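Local atomic coordinates of delta-aminolevulinic acid dehydratase (Toxoplasma gondii ME49, PDB entry 3OBK), a protein that catalyses the condensation of two 5-aminolevulinic acid molecules to porphobilinogen, the monopyrrole from which tetrapyrroles such as haem are built. Residues A[17-20]-A[21-24]; A[160-163]-A[164-168]; A[196-200]-A[201-205]; A[234-237]-A[238-241]; A[315-318]-A[319-323]. All coordinates share one frame; numbering follows the deposited sequence.

In the fold
From the N terminus, contact 1 (17-24) lies in the arm between strand 15-16 and helix 30-36, its centre about 42 Å from that of the chain, and is bound to two other subunits. The remaining contacts belong to the TIM-barrel part. Contact 2 is two turns of helix 158-175; contact 3 ends the next helix, 189-199, and leads into strand 206-213. These two touch through C166 and S196. Contact 4 is a tight turn in the loop before helix 247-258, at the porphobilinogen pocket, and contact 5 lies in helix 310-324. All five are local and follow in series; none nests or crosses. Contacts 1 and 5 lie across the chain's centre from contacts 2 and 3.

Contact 1 (A[17-20]-A[21-24])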
loop_
_atom_site.group_PDB
_atom_site.type_symbol
_atom_site.label_atom_id
_atom_site.label_comp_id
_atom_site.label_asym_id
_atom_site.label_seq_id
_atom_site.Cartn_x
_atom_site.Cartn_y
_atom_site.Cartn_z
ATOM N N LEU A 17 -35.639 8.064 8.926
ATOM C CA LEU A 17 -34.642 7.009 8.881
ATOM C C LEU A 17 -33.446 7.526 9.693
ATOM O O LEU A 17 -32.868 8.550 9.325
ATOM C CB LEU A 17 -34.249 6.732 7.429
ATOM C CG LEU A 17 -33.188 5.671 7.103
ATOM C CD1 LEU A 17 -33.674 4.245 7.422
ATOM C CD2 LEU A 17 -32.773 5.780 5.639
ATOM N N PRO A 18 -33.078 6.848 10.802
ATOM C CA PRO A 18 -32.060 7.418 11.714
ATOM C C PRO A 18 -30.581 7.254 11.331
ATOM O O PRO A 18 -29.732 7.215 12.213
ATOM C CB PRO A 18 -32.339 6.705 13.055
ATOM C CG PRO A 18 -33.677 6.047 12.891
ATOM C CD PRO A 18 -33.774 5.715 11.437
ATOM N N ILE A 19 -30.289 7.205 10.036
ATOM C CA ILE A 19 -28.928 7.202 9.520
ATOM C C ILE A 19 -28.180 8.520 9.830
ATOM O O ILE A 19 -28.747 9.608 9.725
ATOM C CB ILE A 19 -28.934 6.906 7.992
ATOM C CG1 ILE A 19 -27.513 6.628 7.502
ATOM C CG2 ILE A 19 -29.584 8.041 7.206
ATOM C CD1 ILE A 19 -27.437 5.960 6.098
ATOM N N GLN A 20 -26.907 8.414 10.222
ATOM C CA GLN A 20 -26.132 9.598 10.627
ATOM C C GLN A 20 -25.546 10.293 9.393
ATOM O O GLN A 20 -25.807 11.474 9.152
ATOM C CB GLN A 20 -25.026 9.240 11.640
ATOM C CG GLN A 20 -25.549 8.784 13.019
ATOM C CD GLN A 20 -24.819 9.456 14.214
ATOM O OE1 GLN A 20 -25.409 10.278 14.957
ATOM N NE2 GLN A 20 -23.540 9.105 14.396
ATOM N N ALA A 21 -24.785 9.548 8.599
ATOM C CA ALA A 21 -24.163 10.106 7.406
ATOM C C ALA A 21 -25.207 10.172 6.284
ATOM O O ALA A 21 -26.006 9.243 6.143
ATOM C CB ALA A 21 -22.931 9.278 6.988
ATOM N N ARG A 22 -25.191 11.272 5.519
ATOM C CA ARG A 22 -26.142 11.552 4.436
ATOM C C ARG A 22 -25.402 12.322 3.330
ATOM O O ARG A 22 -25.239 13.539 3.432
ATOM C CB ARG A 22 -27.298 12.428 4.951
ATOM C CG ARG A 22 -28.290 11.757 5.891
ATOM C CD ARG A 22 -29.442 12.693 6.262
ATOM N NE ARG A 22 -30.375 12.085 7.223
ATOM C CZ ARG A 22 -31.512 11.458 6.920
ATOM N NH1 ARG A 22 -31.912 11.319 5.662
ATOM N NH2 ARG A 22 -32.263 10.941 7.892
ATOM N N PRO A 23 -24.884 11.609 2.311
ATOM C CA PRO A 23 -24.119 12.233 1.205
ATOM C C PRO A 23 -24.880 13.307 0.438
ATOM O O PRO A 23 -24.261 14.213 -0.127
ATOM C CB PRO A 23 -23.795 11.050 0.286
ATOM C CG PRO A 23 -23.656 9.908 1.247
ATOM C CD PRO A 23 -24.666 10.150 2.353
ATOM N N ARG A 24 -26.208 13.199 0.426
ATOM C CA ARG A 24 -27.051 14.206 -0.232
ATOM C C ARG A 24 -26.889 15.618 0.331
ATOM O O ARG A 24 -27.142 16.582 -0.382
ATOM C CB ARG A 24 -28.531 13.814 -0.170
ATOM C CG ARG A 24 -28.909 12.691 -1.137
ATOM C CD ARG A 24 -30.434 12.459 -1.163
ATOM N NE ARG A 24 -31.150 13.651 -1.629
ATOM C CZ ARG A 24 -32.447 13.906 -1.447
ATOM N NH1 ARG A 24 -32.963 15.039 -1.911
ATOM N NH2 ARG A 24 -33.246 13.053 -0.825
HETATM O O HOH W 1 -28.420 12.498 9.509
#
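R22 reaches back along the chain over I19 toward the carbonyl of L17. CG beside the backbone N (chi1 -71°) and an extended run from CG to NE bring the guanidinium there. Beyond CB, CG passes 4.1 Å from I19 CG2. NE donates to water 1 at 3.0 Å, in the guanidinium plane; this water lies 2.8 Å from Q20 O and can donate to it, though other acceptors compete for its protons. I19 CG2 lies over the centre of one guanidinium face, 3.9 Å from R22 CZ. At the tip, R22 NH2 comes within 2.9 Å of L17 O, but the angle is too poor for a hydrogen bond; its charge is met instead by a salt bridge to D159 of a second subunit. I19 CG1 also rests on A21 O, at 3.3 Å. The bend joins strand 15-16 to the 3-10 turn beginning at P23, ahead of helix 30-36, in an N-terminal arm that lies against D187 of the second subunit and T203 of a third.

Contact 2 (A[160-163]-A[164-168]); sequences LTVH and QLCKQ
Residues 160-168 form two regular turns of alpha-helix, where Q164 N, L165 N, C166 N and K167 N each donate to the carbonyl four residues back. The bond from C166 N to V162 O measures 2.8 Å, while that from K167 N to H163 O stretches to 3.2 Å. On the inward side, T161 CG2 meets L165 CD1 at 4.1 Å, the two side chains crossing at a slant. L165 CG also settles 3.3 Å from T161 O. T161 OG1 turns back instead to V157 O and V148 N. One residue further on, V162 CG1 touches C166 SG at 4.1 Å. Both pairs lie on helix 158-175 of the TIM barrel: V162 and C166 pack on A192 of the following helix, 189-199, whereas L165 lies against V135 of strand 130-135. Round the helix, H163 holds CG anti to its backbone nitrogen (chi1 -168°), and K167 brings CE over one face of the imidazole, near its rim, 4.3 Å from H163 NE2. The lysine chain runs straight beyond CG, carrying NZ past the ring to a weak hydrogen bond with Y109 OH. Q164 bends at chi2 (-54°), with its CG 3.6 Å from L160 O, and its NE2 is taken up by M104 O.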
loop_
_atom_site.group_PDB
_atom_site.type_symbol
_atom_site.label_atom_id
_atom_site.label_comp_id
_atom_site.label_asym_id
_atom_site.label_seq_id
_atom_site.Cartn_x
_atom_site.Cartn_y
_atom_site.Cartn_z
ATOM N N LEU A 160 13.839 -0.289 -38.043
ATOM C CA LEU A 160 14.025 0.494 -39.235
ATOM C C LEU A 160 12.976 1.606 -39.196
ATOM O O LEU A 160 13.243 2.752 -39.590
ATOM C CB LEU A 160 13.913 -0.398 -40.476
ATOM C CG LEU A 160 14.068 0.322 -41.821
ATOM C CD1 LEU A 160 15.431 1.058 -41.892
ATOM C CD2 LEU A 160 13.845 -0.647 -43.008
ATOM N N THR A 161 11.801 1.276 -38.662
ATOM C CA THR A 161 10.753 2.283 -38.493
ATOM C C THR A 161 11.190 3.348 -37.511
ATOM O O THR A 161 11.003 4.520 -37.778
ATOM C CB THR A 161 9.410 1.670 -38.082
ATOM O OG1 THR A 161 8.914 0.884 -39.165
ATOM C CG2 THR A 161 8.389 2.772 -37.731
ATOM N N VAL A 162 11.832 2.961 -36.411
ATOM C CA VAL A 162 12.316 3.954 -35.452
ATOM C C VAL A 162 13.296 4.937 -36.120
ATOM O O VAL A 162 13.221 6.152 -35.913
ATOM C CB VAL A 162 12.933 3.289 -34.186
ATOM C CG1 VAL A 162 13.602 4.330 -33.264
ATOM C CG2 VAL A 162 11.841 2.536 -33.426
ATOM N N HIS A 163 14.186 4.417 -36.960
ATOM C CA HIS A 163 15.142 5.276 -37.668
ATOM C C HIS A 163 14.415 6.369 -38.472
ATOM O O HIS A 163 14.795 7.544 -38.394
ATOM C CB HIS A 163 16.031 4.426 -38.569
ATOM C CG HIS A 163 17.225 5.147 -39.132
ATOM N ND1 HIS A 163 17.810 6.246 -38.521
ATOM C CD2 HIS A 163 17.978 4.880 -40.229
ATOM C CE1 HIS A 163 18.859 6.632 -39.229
ATOM N NE2 HIS A 163 18.991 5.812 -40.260
ATOM N N GLN A 164 13.365 5.976 -39.206
ATOM C CA GLN A 164 12.520 6.926 -39.937
ATOM C C GLN A 164 11.858 7.935 -39.009
ATOM O O GLN A 164 11.816 9.134 -39.307
ATOM C CB GLN A 164 11.419 6.216 -40.734
ATOM C CG GLN A 164 11.856 5.248 -41.841
ATOM C CD GLN A 164 12.806 5.862 -42.852
ATOM O OE1 GLN A 164 13.970 6.040 -42.565
ATOM N NE2 GLN A 164 12.309 6.174 -44.039
ATOM N N LEU A 165 11.329 7.461 -37.883
ATOM C CA LEU A 165 10.650 8.364 -36.944
ATOM C C LEU A 165 11.619 9.364 -36.313
ATOM O O LEU A 165 11.228 10.511 -36.006
ATOM C CB LEU A 165 9.969 7.581 -35.836
ATOM C CG LEU A 165 8.909 6.580 -36.243
ATOM C CD1 LEU A 165 8.458 5.793 -35.018
ATOM C CD2 LEU A 165 7.771 7.285 -36.918
ATOM N N CYS A 166 12.872 8.940 -36.117
ATOM C CA CYS A 166 13.904 9.853 -35.647
ATOM C C CYS A 166 14.138 10.966 -36.658
ATOM O O CYS A 166 14.280 12.138 -36.277
ATOM C CB CYS A 166 15.203 9.130 -35.326
ATOM S SG CYS A 166 15.079 8.085 -33.825
ATOM N N LYS A 167 14.125 10.631 -37.939
ATOM C CA LYS A 167 14.327 11.657 -38.949
ATOM C C LYS A 167 13.141 12.585 -38.955
ATOM O O LYS A 167 13.315 13.781 -38.996
ATOM C CB LYS A 167 14.513 11.063 -40.345
ATOM C CG LYS A 167 15.831 10.338 -40.568
ATOM C CD LYS A 167 15.719 9.611 -41.885
ATOM C CE LYS A 167 16.980 8.937 -42.327
ATOM N NZ LYS A 167 16.863 8.671 -43.808
ATOM N N GLN A 168 11.943 12.016 -38.911
ATOM C CA GLN A 168 10.717 12.784 -38.854
ATOM C C GLN A 168 10.683 13.720 -37.680
ATOM O O GLN A 168 10.350 14.902 -37.853
ATOM C CB GLN A 168 9.474 11.899 -38.784
ATOM C CG GLN A 168 8.167 12.698 -38.892
ATOM C CD GLN A 168 6.942 11.840 -38.794
ATOM O OE1 GLN A 168 7.009 10.706 -38.330
ATOM N NE2 GLN A 168 5.814 12.365 -39.241
#

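Contact 3 (A[196-200]-A[201-205]); sequences SLDME and GCTDT
A Schellman motif closes helix 189-199, with G201 as the first residue beyond it to leave helical geometry, and turns the chain toward strand 206-213 of the TIM barrel. C202 N donates to L197 O, five residues back, at 2.8 Å; the second bond, from G201 N to D198 O, is 3.1 Å, and its donor stands well above the carbonyl plane. G201 takes a positive phi (92°), the left-handed conformation of the Schellman glycine. Past the turn, C202 CB lies 4.1 Å from L197 CD2, while L197 CD1 reaches T205 CG2 at 4.3 Å. L197 and T205 both pack on A173 of helix 158-175. D198, next to L197, meets T203, the two side chains crossing at about a right angle. The carboxylate is committed to a salt bridge with R194, one turn earlier. T203 offers D198 its methyl, because CG2 stands anti to the carbonyl carbon. A third subunit covers this part, its W16 packing on D198 and its R22 on T203. D198 OD1 lies 3.5 Å from T203 CA and 3.7 Å from T203 CG2.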
loop_
_atom_site.group_PDB
_atom_site.type_symbol
_atom_site.label_atom_id
_atom_site.label_comp_id
_atom_site.label_asym_id
_atom_site.label_seq_id
_atom_site.Cartn_x
_atom_site.Cartn_y
_atom_site.Cartn_z
ATOM N N SER A 196 18.285 11.404 -30.443
ATOM C CA SER A 196 18.404 12.059 -31.734
ATOM C C SER A 196 18.148 13.549 -31.611
ATOM O O SER A 196 18.944 14.368 -32.100
ATOM C CB SER A 196 17.399 11.466 -32.730
ATOM O OG SER A 196 17.607 10.072 -32.896
ATOM N N LEU A 197 17.039 13.894 -30.968
ATOM C CA LEU A 197 16.723 15.279 -30.720
ATOM C C LEU A 197 17.875 15.976 -29.997
ATOM O O LEU A 197 18.292 17.057 -30.377
ATOM C CB LEU A 197 15.427 15.411 -29.911
ATOM C CG LEU A 197 14.139 15.096 -30.678
ATOM C CD1 LEU A 197 12.933 15.124 -29.763
ATOM C CD2 LEU A 197 13.915 16.057 -31.827
ATOM N N ASP A 198 18.399 15.336 -28.965
ATOM C CA ASP A 198 19.372 15.967 -28.099
ATOM C C ASP A 198 20.711 16.116 -28.796
ATOM O O ASP A 198 21.387 17.118 -28.648
ATOM C CB ASP A 198 19.516 15.158 -26.821
ATOM C CG ASP A 198 18.262 15.177 -25.976
ATOM O OD1 ASP A 198 17.236 15.794 -26.360
ATOM O OD2 ASP A 198 18.310 14.581 -24.899
ATOM N N MET A 199 21.086 15.124 -29.582
ATOM C CA MET A 199 22.299 15.238 -30.368
ATOM C C MET A 199 22.183 16.331 -31.421
ATOM O O MET A 199 23.200 16.883 -31.829
ATOM C CB MET A 199 22.641 13.922 -31.048
ATOM C CG MET A 199 23.237 12.891 -30.128
ATOM S SD MET A 199 23.568 11.342 -31.005
ATOM C CE MET A 199 22.036 11.045 -31.889
ATOM N N GLU A 200 20.970 16.654 -31.870
ATOM C CA GLU A 200 20.847 17.720 -32.870
ATOM C C GLU A 200 20.677 19.091 -32.254
ATOM O O GLU A 200 20.566 20.065 -32.992
ATOM C CB GLU A 200 19.752 17.452 -33.910
ATOM C CG GLU A 200 20.078 16.298 -34.879
ATOM C CD GLU A 200 21.246 16.556 -35.855
ATOM O OE1 GLU A 200 21.787 17.696 -35.914
ATOM O OE2 GLU A 200 21.621 15.589 -36.577
ATOM N N GLY A 201 20.703 19.180 -30.924
ATOM C CA GLY A 201 20.572 20.469 -30.237
ATOM C C GLY A 201 19.138 20.826 -29.856
ATOM O O GLY A 201 18.866 21.938 -29.402
ATOM N N CYS A 202 18.224 19.878 -30.022
ATOM C CA CYS A 202 16.810 20.120 -29.802
ATOM C C CYS A 202 16.391 19.490 -28.484
ATOM O O CYS A 202 15.397 18.762 -28.432
ATOM C CB CYS A 202 15.973 19.541 -30.957
ATOM S SG CYS A 202 16.452 20.085 -32.621
ATOM N N THR A 203 17.140 19.801 -27.422
ATOM C CA THR A 203 16.858 19.298 -26.073
ATOM C C THR A 203 15.612 19.926 -25.437
ATOM O O THR A 203 15.066 19.393 -24.473
ATOM C CB THR A 203 18.048 19.519 -25.136
ATOM O OG1 THR A 203 18.359 20.911 -25.046
ATOM C CG2 THR A 203 19.288 18.732 -25.624
ATOM N N ASP A 204 15.180 21.040 -26.013
ATOM C CA ASP A 204 14.016 21.836 -25.601
ATOM C C ASP A 204 12.732 21.225 -26.089
ATOM O O ASP A 204 11.694 21.415 -25.484
ATOM C CB ASP A 204 14.078 23.222 -26.307
ATOM C CG ASP A 204 14.000 24.373 -25.351
ATOM O OD1 ASP A 204 13.928 24.147 -24.121
ATOM O OD2 ASP A 204 14.020 25.525 -25.825
ATOM N N THR A 205 12.803 20.581 -27.248
ATOM C CA THR A 205 11.656 19.990 -27.876
ATOM C C THR A 205 11.141 18.843 -27.021
ATOM O O THR A 205 11.892 17.929 -26.674
ATOM C CB THR A 205 12.018 19.465 -29.269
ATOM O OG1 THR A 205 12.519 20.539 -30.074
ATOM C CG2 THR A 205 10.807 18.875 -29.966
#

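Contact 4 (A[234-237]-A[238-241]); sequences TDKK and TYQM. With PBG (3-[5-(aminomethyl)-4-(carboxymethyl)-1H-pyrrol-3-yl]propanoic acid), chain L.
D235 OD1 accepts from K237 N at 3.0 Å, an Asx turn that leads the chain through K236, the residue that meets Y239 and Q240. The K236 carbonyl takes two backbone donors: Q240 N at 2.9 Å, nearly in line with the C=O but with its N-H bent off the line (139°), and Y239 N at 3.1 Å, from above the carbonyl plane. K236 CB lies over one face of the Y239 ring, a CH-pi contact 3.9 Å from the centroid. The ring can lie under the lysine because Y239 CG sits between backbone N and carbonyl carbon (chi1 54°). This turn lines the porphobilinogen pocket of the TIM barrel. K236 runs extended beyond CG between Y239 OH and Q240 NE2 to a salt bridge with D146; NZ also makes a weak hydrogen bond of 3.0 Å to PBG O2A. Y239 OH is hydrogen-bonded to H145 ND1 and the backbone N of D146. Q240 NE2 is 3.1 Å from PBG O1A. At K237, water 3 donates to both K237 O and Q240 O.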
loop_
_atom_site.group_PDB
_atom_site.type_symbol
_atom_site.label_atom_id
_atom_site.label_comp_id
_atom_site.label_asym_id
_atom_site.label_seq_id
_atom_site.Cartn_x
_atom_site.Cartn_y
_atom_site.Cartn_z
ATOM N N THR A 234 -5.431 -5.475 -43.993
ATOM C CA THR A 234 -4.529 -5.595 -42.854
ATOM C C THR A 234 -5.032 -4.777 -41.656
ATOM O O THR A 234 -5.961 -3.975 -41.795
ATOM C CB THR A 234 -3.097 -5.169 -43.214
ATOM O OG1 THR A 234 -3.071 -3.792 -43.638
ATOM C CG2 THR A 234 -2.530 -6.092 -44.309
ATOM N N ASP A 235 -4.446 -4.991 -40.482
ATOM C CA ASP A 235 -4.808 -4.220 -39.291
ATOM C C ASP A 235 -3.568 -3.855 -38.492
ATOM O O ASP A 235 -2.466 -4.167 -38.888
ATOM C CB ASP A 235 -5.829 -4.967 -38.446
ATOM C CG ASP A 235 -5.270 -6.244 -37.851
ATOM O OD1 ASP A 235 -4.127 -6.248 -37.380
ATOM O OD2 ASP A 235 -5.981 -7.255 -37.854
ATOM N N LYS A 236 -3.740 -3.172 -37.374
ATOM C CA LYS A 236 -2.592 -2.669 -36.631
ATOM C C LYS A 236 -2.388 -3.405 -35.315
ATOM O O LYS A 236 -1.764 -2.908 -34.399
ATOM C CB LYS A 236 -2.721 -1.155 -36.405
ATOM C CG LYS A 236 -2.999 -0.344 -37.661
ATOM C CD LYS A 236 -2.801 1.135 -37.415
ATOM C CE LYS A 236 -2.823 1.995 -38.688
ATOM N NZ LYS A 236 -2.634 3.464 -38.372
ATOM N N LYS A 237 -2.869 -4.619 -35.240
ATOM C CA LYS A 237 -2.878 -5.323 -33.974
ATOM C C LYS A 237 -1.514 -5.856 -33.551
ATOM O O LYS A 237 -1.331 -6.186 -32.391
ATOM C CB LYS A 237 -3.899 -6.449 -34.010
ATOM C CG LYS A 237 -5.302 -5.951 -34.154
ATOM C CD LYS A 237 -6.283 -7.102 -34.229
ATOM C CE LYS A 237 -7.697 -6.600 -34.558
ATOM N NZ LYS A 237 -8.583 -7.751 -34.544
ATOM N N THR A 238 -0.567 -5.915 -34.487
ATOM C CA THR A 238 0.809 -6.275 -34.180
ATOM C C THR A 238 1.608 -5.115 -33.540
ATOM O O THR A 238 2.805 -5.267 -33.280
ATOM C CB THR A 238 1.561 -6.773 -35.470
ATOM O OG1 THR A 238 1.445 -5.790 -36.514
ATOM C CG2 THR A 238 1.011 -8.112 -35.955
ATOM N N TYR A 239 0.969 -3.960 -33.313
ATOM C CA TYR A 239 1.620 -2.848 -32.648
ATOM C C TYR A 239 0.739 -1.988 -31.731
ATOM O O TYR A 239 1.167 -1.674 -30.620
ATOM C CB TYR A 239 2.403 -1.950 -33.630
ATOM C CG TYR A 239 1.727 -1.352 -34.849
ATOM C CD1 TYR A 239 1.672 -2.047 -36.050
ATOM C CD2 TYR A 239 1.265 -0.052 -34.845
ATOM C CE1 TYR A 239 1.110 -1.490 -37.199
ATOM C CE2 TYR A 239 0.704 0.527 -36.008
ATOM C CZ TYR A 239 0.638 -0.209 -37.184
ATOM O OH TYR A 239 0.106 0.340 -38.343
ATOM N N GLN A 240 -0.448 -1.583 -32.175
ATOM C CA GLN A 240 -1.409 -1.022 -31.234
ATOM C C GLN A 240 -1.867 -2.131 -30.270
ATOM O O GLN A 240 -1.793 -3.315 -30.580
ATOM C CB GLN A 240 -2.556 -0.357 -31.956
ATOM C CG GLN A 240 -2.096 0.881 -32.782
ATOM C CD GLN A 240 -3.194 1.479 -33.667
ATOM O OE1 GLN A 240 -4.312 0.962 -33.757
ATOM N NE2 GLN A 240 -2.858 2.572 -34.348
ATOM N N MET A 241 -2.303 -1.731 -29.091
ATOM C CA MET A 241 -2.618 -2.654 -27.995
ATOM C C MET A 241 -3.999 -3.299 -28.078
ATOM O O MET A 241 -4.965 -2.717 -28.566
ATOM C CB MET A 241 -2.525 -1.903 -26.660
ATOM C CG MET A 241 -1.097 -1.549 -26.273
ATOM S SD MET A 241 -0.923 -0.604 -24.749
ATOM C CE MET A 241 -2.049 -1.539 -23.723
HETATM C CHA PBG L . -1.609 7.890 -36.661
HETATM C C1A PBG L . -2.751 8.489 -35.907
HETATM C C2A PBG L . -4.045 7.981 -35.824
HETATM C C3A PBG L . -4.748 8.861 -35.022
HETATM C C4A PBG L . -3.852 9.815 -34.574
HETATM N NA PBG L . -2.661 9.587 -35.144
HETATM C C5A PBG L . -4.655 6.828 -36.584
HETATM C C6A PBG L . -4.184 5.482 -36.240
HETATM O O1A PBG L . -3.083 5.404 -35.633
HETATM O O2A PBG L . -4.823 4.476 -36.625
HETATM C C7A PBG L . -6.193 8.773 -34.717
HETATM C C8A PBG L . -6.820 9.963 -34.092
HETATM C C9A PBG L . -8.290 10.030 -34.054
HETATM O O3A PBG L . -8.801 11.140 -33.938
HETATM O O4A PBG L . -9.030 9.099 -34.409
HETATM N N1 PBG L . -0.493 7.403 -35.919
HETATM O O HOH W 2 -0.777 -5.689 -37.471
HETATM O O HOH W 3 -3.256 -5.559 -30.576
#

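Contact 5 (A[315-318]-A[319-323]); sequences LEVL and KSFRR
Apolar contact is made chiefly by V317 and F321, one turn apart, whose side chains run alongside each other in the same direction. V317 CG1, anti to the backbone N (chi1 162°), meets F321 CE2 at 3.7 Å, while F321 CD2 lies 3.5 Å from V317 O. The backbone bonds are the i to i+4 series of an alpha-helix: K319 N to L315 O, S320 N to E316 O at 2.8 Å, F321 N to V317 O at 3.1 Å, and R322 N to L318 O. The stretch belongs to helix 310-324, packed outside the parallel TIM-barrel strands: V317 touches H291 and F321 touches A289 of strand 287-291, and F321 also reaches V329 of strand 328-331. Among the polar groups, S320 OG sits 3.1 Å from E316 O, a possible hydrogen bond, since the hydroxyl proton could also serve a different acceptor. The same OG receives a weak hydrogen bond from R323 NH1, at 3.3 Å. E316 OE2 is held by Y272 and S216 of a second subunit, where R323 makes a salt bridge with D274 and K319 NZ hydrogen-bonds S244; K319 NZ also pairs with the C-terminal carboxylate of Y356 of a third subunit.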
loop_
_atom_site.group_PDB
_atom_site.type_symbol
_atom_site.label_atom_id
_atom_site.label_comp_id
_atom_site.label_asym_id
_atom_site.label_seq_id
_atom_site.Cartn_x
_atom_site.Cartn_y
_atom_site.Cartn_z
ATOM N N LEU A 315 -19.741 18.989 -22.497
ATOM C CA LEU A 315 -19.189 19.540 -21.261
ATOM C C LEU A 315 -19.045 18.514 -20.149
ATOM O O LEU A 315 -18.143 18.655 -19.308
ATOM C CB LEU A 315 -20.036 20.721 -20.750
ATOM C CG LEU A 315 -20.129 21.973 -21.650
ATOM C CD1 LEU A 315 -21.036 23.086 -21.114
ATOM C CD2 LEU A 315 -18.733 22.502 -21.933
ATOM N N GLU A 316 -19.918 17.502 -20.113
ATOM C CA GLU A 316 -19.801 16.404 -19.127
ATOM C C GLU A 316 -18.639 15.454 -19.498
ATOM O O GLU A 316 -17.884 14.985 -18.656
ATOM C CB GLU A 316 -21.117 15.640 -19.061
ATOM C CG GLU A 316 -21.099 14.373 -18.232
ATOM C CD GLU A 316 -22.483 13.745 -18.052
ATOM O OE1 GLU A 316 -23.516 14.394 -18.390
ATOM O OE2 GLU A 316 -22.553 12.589 -17.580
ATOM N N VAL A 317 -18.507 15.190 -20.789
ATOM C CA VAL A 317 -17.451 14.369 -21.301
ATOM C C VAL A 317 -16.123 14.968 -20.884
ATOM O O VAL A 317 -15.292 14.296 -20.314
ATOM C CB VAL A 317 -17.571 14.253 -22.844
ATOM C CG1 VAL A 317 -16.246 13.784 -23.482
ATOM C CG2 VAL A 317 -18.724 13.324 -23.195
ATOM N N LEU A 318 -15.936 16.251 -21.125
ATOM C CA LEU A 318 -14.660 16.903 -20.765
ATOM C C LEU A 318 -14.384 16.871 -19.244
ATOM O O LEU A 318 -13.262 16.624 -18.812
ATOM C CB LEU A 318 -14.621 18.329 -21.300
ATOM C CG LEU A 318 -14.768 18.508 -22.815
ATOM C CD1 LEU A 318 -14.713 19.964 -23.179
ATOM C CD2 LEU A 318 -13.689 17.729 -23.570
ATOM N N LYS A 319 -15.424 17.084 -18.448
ATOM C CA LYS A 319 -15.320 16.933 -17.011
ATOM C C LYS A 319 -14.935 15.510 -16.641
ATOM O O LYS A 319 -14.114 15.314 -15.756
ATOM C CB LYS A 319 -16.632 17.316 -16.310
ATOM C CG LYS A 319 -16.589 17.346 -14.814
ATOM C CD LYS A 319 -15.535 18.296 -14.277
ATOM C CE LYS A 319 -15.835 19.744 -14.542
ATOM N NZ LYS A 319 -17.031 20.259 -13.763
ATOM N N SER A 320 -15.504 14.529 -17.334
ATOM C CA SER A 320 -15.143 13.130 -17.096
ATOM C C SER A 320 -13.657 12.789 -17.370
ATOM O O SER A 320 -13.047 12.128 -16.575
ATOM C CB SER A 320 -16.084 12.197 -17.873
ATOM O OG SER A 320 -17.387 12.218 -17.273
ATOM N N PHE A 321 -13.077 13.268 -18.461
ATOM C CA PHE A 321 -11.639 13.053 -18.732
ATOM C C PHE A 321 -10.755 13.599 -17.618
ATOM O O PHE A 321 -9.692 13.056 -17.264
ATOM C CB PHE A 321 -11.213 13.792 -19.990
ATOM C CG PHE A 321 -11.467 13.050 -21.219
ATOM C CD1 PHE A 321 -10.744 11.897 -21.501
ATOM C CD2 PHE A 321 -12.409 13.493 -22.128
ATOM C CE1 PHE A 321 -11.002 11.197 -22.657
ATOM C CE2 PHE A 321 -12.633 12.808 -23.274
ATOM C CZ PHE A 321 -11.954 11.670 -23.538
ATOM N N ARG A 322 -11.219 14.708 -17.086
ATOM C CA ARG A 322 -10.497 15.427 -16.101
ATOM C C ARG A 322 -10.586 14.705 -14.749
ATOM O O ARG A 322 -9.571 14.495 -14.112
ATOM C CB ARG A 322 -11.069 16.827 -16.090
ATOM C CG ARG A 322 -10.152 17.840 -15.593
ATOM C CD ARG A 322 -9.362 18.683 -16.621
ATOM N NE ARG A 322 -8.777 19.669 -15.698
ATOM C CZ ARG A 322 -7.516 19.763 -15.296
ATOM N NH1 ARG A 322 -7.192 20.652 -14.370
ATOM N NH2 ARG A 322 -6.562 19.064 -15.845
ATOM N N ARG A 323 -11.777 14.278 -14.342
ATOM C CA ARG A 323 -11.948 13.505 -13.114
ATOM C C ARG A 323 -11.118 12.196 -13.158
ATOM O O ARG A 323 -10.448 11.842 -12.198
ATOM C CB ARG A 323 -13.412 13.168 -12.909
ATOM C CG ARG A 323 -13.718 12.323 -11.671
ATOM C CD ARG A 323 -15.066 11.559 -11.749
ATOM N NE ARG A 323 -15.081 10.750 -12.951
ATOM C CZ ARG A 323 -15.903 10.866 -13.996
ATOM N NH1 ARG A 323 -16.922 11.712 -14.011
ATOM N NH2 ARG A 323 -15.713 10.073 -15.038
#